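Local structure of cell division control protein 4 (Saccharomyces cerevisiae, 3V7D) at residues T126-D132 against V165-Y170; L158-D162 against V185-D189. The protein recognises phosphorylated targets such as the CDK inhibitor Sic1 as the substrate-binding F-box subunit of an SCF E3 ubiquitin ligase, directing their ubiquitination. The protein carries 1 engineered substitution. The contacts are given in a common frame with arbitrary orientation. Numbering follows the deposited sequence.

Interaction 1 of 2, residues T126-D132 against V165-Y170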
loop_
_atom_site.group_PDB
_atom_site.type_symbol
_atom_site.label_atom_id
_atom_site.label_comp_id
_atom_site.label_asym_id
_atom_site.label_seq_id
_atom_site.Cartn_x
_atom_site.Cartn_y
_atom_site.Cartn_z
ATOM N N THR B 126 23.587 11.364 -3.718
ATOM C CA THR B 126 22.741 12.382 -3.097
ATOM C C THR B 126 21.252 12.154 -3.309
ATOM O O THR B 126 20.431 12.636 -2.536
ATOM C CB THR B 126 23.086 13.787 -3.616
ATOM O OG1 THR B 126 22.828 13.850 -5.025
ATOM C CG2 THR B 126 24.550 14.103 -3.350
ATOM N N CYS B 127 20.902 11.435 -4.366
ATOM C CA CYS B 127 19.497 11.212 -4.674
ATOM C C CYS B 127 19.294 9.992 -5.556
ATOM O O CYS B 127 20.168 9.619 -6.340
ATOM C CB CYS B 127 18.871 12.456 -5.312
ATOM S SG CYS B 127 19.824 13.179 -6.674
ATOM N N LEU B 128 18.131 9.369 -5.404
ATOM C CA LEU B 128 17.791 8.161 -6.140
ATOM C C LEU B 128 16.303 8.139 -6.450
ATOM O O LEU B 128 15.475 8.440 -5.592
ATOM C CB LEU B 128 18.174 6.915 -5.335
ATOM C CG LEU B 128 18.000 5.539 -5.991
ATOM C CD1 LEU B 128 19.064 4.573 -5.491
ATOM C CD2 LEU B 128 16.613 4.958 -5.734
ATOM N N GLN B 129 15.981 7.783 -7.688
ATOM C CA GLN B 129 14.609 7.518 -8.091
ATOM C C GLN B 129 14.532 6.080 -8.568
ATOM O O GLN B 129 15.476 5.568 -9.171
ATOM C CB GLN B 129 14.182 8.455 -9.221
ATOM C CG GLN B 129 13.926 9.887 -8.796
ATOM C CD GLN B 129 12.630 10.041 -8.021
ATOM O OE1 GLN B 129 11.567 10.258 -8.606
ATOM N NE2 GLN B 129 12.712 9.927 -6.698
ATOM N N PHE B 130 13.412 5.426 -8.287
ATOM C CA PHE B 130 13.179 4.068 -8.752
ATOM C C PHE B 130 11.758 3.982 -9.277
ATOM O O PHE B 130 10.813 3.862 -8.501
ATOM C CB PHE B 130 13.377 3.072 -7.607
ATOM C CG PHE B 130 13.168 1.637 -8.004
ATOM C CD1 PHE B 130 13.364 1.225 -9.312
ATOM C CD2 PHE B 130 12.768 0.699 -7.066
ATOM C CE1 PHE B 130 13.166 -0.091 -9.678
ATOM C CE2 PHE B 130 12.570 -0.620 -7.426
ATOM C CZ PHE B 130 12.769 -1.016 -8.735
ATOM N N GLU B 131 11.611 4.075 -10.595
ATOM C CA GLU B 131 10.303 4.010 -11.248
ATOM C C GLU B 131 10.472 3.378 -12.624
ATOM O O GLU B 131 11.542 3.478 -13.230
ATOM C CB GLU B 131 9.704 5.413 -11.446
ATOM C CG GLU B 131 9.671 6.325 -10.221
ATOM C CD GLU B 131 8.655 5.888 -9.182
ATOM O OE1 GLU B 131 8.806 6.282 -8.006
ATOM O OE2 GLU B 131 7.707 5.155 -9.539
ATOM N N ASP B 132 9.415 2.731 -13.110
ATOM C CA ASP B 132 9.321 2.340 -14.513
ATOM C C ASP B 132 10.486 1.485 -14.992
ATOM O O ASP B 132 10.962 1.669 -16.116
ATOM C CB ASP B 132 9.261 3.592 -15.390
ATOM C CG ASP B 132 7.970 3.706 -16.161
ATOM O OD1 ASP B 132 7.319 2.665 -16.388
ATOM O OD2 ASP B 132 7.619 4.839 -16.549
ATOM N N VAL B 165 24.582 17.179 -8.514
ATOM C CA VAL B 165 23.149 16.937 -8.611
ATOM C C VAL B 165 22.605 16.592 -7.235
ATOM O O VAL B 165 23.071 15.650 -6.601
ATOM C CB VAL B 165 22.852 15.764 -9.563
ATOM C CG1 VAL B 165 21.354 15.556 -9.702
ATOM C CG2 VAL B 165 23.503 16.002 -10.925
ATOM N N TRP B 166 21.615 17.345 -6.772
ATOM C CA TRP B 166 21.104 17.148 -5.420
ATOM C C TRP B 166 19.602 16.885 -5.350
ATOM O O TRP B 166 19.056 16.669 -4.270
ATOM C CB TRP B 166 21.497 18.325 -4.524
ATOM C CG TRP B 166 22.930 18.269 -4.116
ATOM C CD1 TRP B 166 24.001 18.729 -4.822
ATOM C CD2 TRP B 166 23.456 17.701 -2.911
ATOM N NE1 TRP B 166 25.162 18.493 -4.128
ATOM C CE2 TRP B 166 24.855 17.863 -2.951
ATOM C CE3 TRP B 166 22.878 17.079 -1.800
ATOM C CZ2 TRP B 166 25.688 17.421 -1.923
ATOM C CZ3 TRP B 166 23.704 16.643 -0.779
ATOM C CH2 TRP B 166 25.095 16.815 -0.848
ATOM N N ALA B 167 18.940 16.890 -6.501
ATOM C CA ALA B 167 17.514 16.583 -6.548
ATOM C C ALA B 167 17.132 15.939 -7.876
ATOM O O ALA B 167 17.568 16.382 -8.941
ATOM C CB ALA B 167 16.691 17.838 -6.299
ATOM N N LEU B 168 16.326 14.885 -7.796
ATOM C CA LEU B 168 15.885 14.138 -8.971
ATOM C C LEU B 168 14.412 13.789 -8.857
ATOM O O LEU B 168 13.941 13.426 -7.782
ATOM C CB LEU B 168 16.664 12.829 -9.095
ATOM C CG LEU B 168 18.028 12.802 -9.771
ATOM C CD1 LEU B 168 18.532 11.368 -9.797
ATOM C CD2 LEU B 168 17.940 13.374 -11.175
ATOM N N LYS B 169 13.690 13.877 -9.968
ATOM C CA LYS B 169 12.299 13.445 -9.988
ATOM C C LYS B 169 11.933 12.861 -11.342
ATOM O O LYS B 169 12.010 13.536 -12.368
ATOM C CB LYS B 169 11.359 14.599 -9.648
ATOM C CG LYS B 169 9.937 14.169 -9.309
ATOM C CD LYS B 169 9.864 13.550 -7.923
ATOM C CE LYS B 169 8.434 13.196 -7.548
ATOM N NZ LYS B 169 8.298 12.866 -6.094
ATOM N N TYR B 170 11.534 11.596 -11.335
ATOM C CA TYR B 170 11.103 10.928 -12.550
ATOM C C TYR B 170 9.668 11.333 -12.864
ATOM O O TYR B 170 8.821 11.385 -11.974
ATOM C CB TYR B 170 11.209 9.412 -12.383
ATOM C CG TYR B 170 10.833 8.639 -13.621
ATOM C CD1 TYR B 170 11.775 8.365 -14.599
ATOM C CD2 TYR B 170 9.537 8.181 -13.814
ATOM C CE1 TYR B 170 11.439 7.662 -15.737
ATOM C CE2 TYR B 170 9.191 7.474 -14.947
ATOM C CZ TYR B 170 10.148 7.217 -15.905
ATOM O OH TYR B 170 9.813 6.514 -17.038
#
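Strands 126-131 and 165-170 run side by side in nearly the same direction, their axes 17° apart and 5.7 Å at closest approach. The two belong to different sheets, and the three hydrogen bonds between the two segments all use a side chain. At the N-terminal end the hydroxyl of T126 donates to the carbonyl of V165, with a very short OG1–O distance of 2.4 Å. Midway, Y170 N donates to OE1 of Q129 at 3.0 Å and 173°, so the Q129 side chain spans the gap between the two backbones; its NE2 turns back weakly to O of L128. At the far end OH of Y170 donates to OD2 of D132, the residue just after the strand, at 2.8 Å, and G174 N also bonds to that hydroxyl.

Apolar contacts fill the space between. SG of C127 lies 3.6 Å from CG of L168 and 4.1 Å from CG1 of V165, while CB of E131 rests 3.6 Å from CD2 of Y170. T126 makes a CH-pi contact: its CG2 sits 3.5 Å from the centroid of the six-membered ring of W166, only 2° off the normal. The indole NE1 bonds to D140, and W166 also packs on an apolar side chain of the bound Sic1 peptide.

Each strand carries a classic beta bulge near its start, T126 and C127 facing G138, W166 and A167 facing G179. Equivalent innermost strands of WD repeats 1 and 2, packed side by side around the central channel, are the hallmark of adjacent blades in a WD40 beta-propeller.

Interaction 2 of 2, residues L158-D162 against V185-D189; sequences LSGHD and VRVWD
A loop-to-strand contact within WD repeat 2 packs residues 158-162, which leave strand 153-158 and lead toward strand 165-170, against the side chains of strand 185-189. The backbones stay well apart: the nearest CA pairs are L158–W188 at 8.1 Å and H161–R186 at 8.0 Å, so side chains of R186 and W188, both directed toward the loop, bridge the gap.

After extended L158 and S159, the chain turns at G160 with phi/psi of 156/-35. A CB there would jam against the preceding carbonyl oxygen and come within 3.2 Å of W188 CH2, so the absence of a side chain makes room for the indole. W188 (chi1 -50°, chi2 76°) offers its ring edge to the loop: CZ3 approaches S159 O at 3.4 Å, and CH2 approaches G160 N at 4.0 Å. CB of L158 (m,t) reaches CZ3 of W188 at 3.5 Å.

This GH and WD pairing is the signature of a WD40 repeat, and its hydrogen-bond network is seen here: NE2 of H161 and NE1 of W188 both bond to OG of S178, while ND1 of H161 bonds to OD2 of D182. The imidazole of H161 and the six-membered ring of W188 are oblique, centroids 5.9 Å apart and planes at 53°, with CD2 of H161 3.8 Å from CZ2 of W188.

R186 extends from chi1 -83° through two t torsions, placing its CD over the H161 ring face, 3.6 Å from the centroid and 14° off the normal. Its guanidinium continues past the imidazole to a salt bridge with D182.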
loop_
_atom_site.group_PDB
_atom_site.type_symbol
_atom_site.label_atom_id
_atom_site.label_comp_id
_atom_site.label_asym_id
_atom_site.label_seq_id
_atom_site.Cartn_x
_atom_site.Cartn_y
_atom_site.Cartn_z
ATOM N N LEU B 158 23.959 10.461 -17.749
ATOM C CA LEU B 158 23.506 11.761 -18.227
ATOM C C LEU B 158 24.390 12.873 -17.672
ATOM O O LEU B 158 24.380 13.142 -16.470
ATOM C CB LEU B 158 22.044 11.994 -17.840
ATOM C CG LEU B 158 21.030 11.082 -18.532
ATOM C CD1 LEU B 158 19.652 11.225 -17.910
ATOM C CD2 LEU B 158 20.978 11.388 -20.019
ATOM N N SER B 159 25.167 13.502 -18.553
ATOM C CA SER B 159 26.054 14.597 -18.166
ATOM C C SER B 159 25.562 15.915 -18.745
ATOM O O SER B 159 24.872 15.934 -19.765
ATOM C CB SER B 159 27.477 14.333 -18.657
ATOM O OG SER B 159 27.521 14.336 -20.070
ATOM N N GLY B 160 25.925 17.016 -18.097
ATOM C CA GLY B 160 25.509 18.332 -18.550
ATOM C C GLY B 160 25.512 19.359 -17.434
ATOM O O GLY B 160 25.819 20.528 -17.660
ATOM N N HIS B 161 25.162 18.924 -16.228
ATOM C CA HIS B 161 25.223 19.798 -15.064
ATOM C C HIS B 161 26.655 20.261 -14.811
ATOM O O HIS B 161 27.598 19.478 -14.919
ATOM C CB HIS B 161 24.671 19.096 -13.822
ATOM C CG HIS B 161 23.189 19.235 -13.650
ATOM N ND1 HIS B 161 22.565 20.458 -13.537
ATOM C CD2 HIS B 161 22.211 18.304 -13.556
ATOM C CE1 HIS B 161 21.264 20.275 -13.390
ATOM N NE2 HIS B 161 21.024 18.977 -13.398
ATOM N N ASP B 162 26.807 21.539 -14.479
ATOM C CA ASP B 162 28.115 22.102 -14.164
ATOM C C ASP B 162 28.381 22.059 -12.663
ATOM O O ASP B 162 29.450 22.453 -12.199
ATOM C CB ASP B 162 28.214 23.536 -14.686
ATOM C CG ASP B 162 28.078 23.616 -16.195
ATOM O OD1 ASP B 162 28.745 22.826 -16.897
ATOM O OD2 ASP B 162 27.292 24.459 -16.677
ATOM N N VAL B 185 17.747 24.050 -13.443
ATOM C CA VAL B 185 16.802 22.948 -13.436
ATOM C C VAL B 185 16.855 22.321 -14.822
ATOM O O VAL B 185 16.684 23.012 -15.826
ATOM C CB VAL B 185 15.374 23.436 -13.154
ATOM C CG1 VAL B 185 14.405 22.270 -13.165
ATOM C CG2 VAL B 185 15.316 24.176 -11.822
ATOM N N ARG B 186 17.110 21.020 -14.883
ATOM C CA ARG B 186 17.274 20.357 -16.171
ATOM C C ARG B 186 16.250 19.253 -16.417
ATOM O O ARG B 186 15.929 18.471 -15.522
ATOM C CB ARG B 186 18.691 19.804 -16.313
ATOM C CG ARG B 186 19.716 20.830 -16.776
ATOM C CD ARG B 186 21.097 20.203 -16.859
ATOM N NE ARG B 186 22.045 21.017 -17.614
ATOM C CZ ARG B 186 22.751 22.016 -17.094
ATOM N NH1 ARG B 186 22.611 22.335 -15.816
ATOM N NH2 ARG B 186 23.595 22.698 -17.855
ATOM N N VAL B 187 15.737 19.209 -17.641
ATOM C CA VAL B 187 14.819 18.163 -18.065
ATOM C C VAL B 187 15.575 17.207 -18.978
ATOM O O VAL B 187 16.286 17.645 -19.881
ATOM C CB VAL B 187 13.619 18.747 -18.833
ATOM C CG1 VAL B 187 12.666 17.639 -19.264
ATOM C CG2 VAL B 187 12.898 19.785 -17.983
ATOM N N TRP B 188 15.427 15.909 -18.740
ATOM C CA TRP B 188 16.165 14.912 -19.504
ATOM C C TRP B 188 15.234 13.900 -20.160
ATOM O O TRP B 188 14.164 13.589 -19.633
ATOM C CB TRP B 188 17.147 14.163 -18.600
ATOM C CG TRP B 188 18.033 15.038 -17.763
ATOM C CD1 TRP B 188 17.681 15.715 -16.634
ATOM C CD2 TRP B 188 19.426 15.301 -17.972
ATOM N NE1 TRP B 188 18.763 16.396 -16.133
ATOM C CE2 TRP B 188 19.849 16.158 -16.937
ATOM C CE3 TRP B 188 20.355 14.903 -18.938
ATOM C CZ2 TRP B 188 21.158 16.621 -16.838
ATOM C CZ3 TRP B 188 21.656 15.366 -18.838
ATOM C CH2 TRP B 188 22.045 16.214 -17.795
ATOM N N ASP B 189 15.652 13.388 -21.312
ATOM C CA ASP B 189 14.962 12.283 -21.958
ATOM C C ASP B 189 15.908 11.089 -21.975
ATOM O O ASP B 189 16.917 11.097 -22.681
ATOM C CB ASP B 189 14.553 12.662 -23.385
ATOM C CG ASP B 189 13.694 11.596 -24.059
ATOM O OD1 ASP B 189 14.053 10.398 -24.020
ATOM O OD2 ASP B 189 12.650 11.961 -24.637
#

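Overall arrangement
From the N terminus, the chain passes the F-box region and enters the propeller, where residues 126-132 form the first half of interaction 1. It then traverses the rest of the first blade's sheet before residues 158-162 supply the loop of interaction 2. Directly afterwards, 165-170 closes interaction 1 over 32 intervening residues, and 185-189 closes interaction 2 over 22. The segments alternate, so the two loops cross. Interaction 1 joins neighbouring blades, its centre about 11 Å from the centre of the chain; the centre of interaction 2, which joins the inter-blade connection to the second blade's sheet, lies about 22 Å out. Their centres are about 12 Å apart, and both reach that sheet, through different strands.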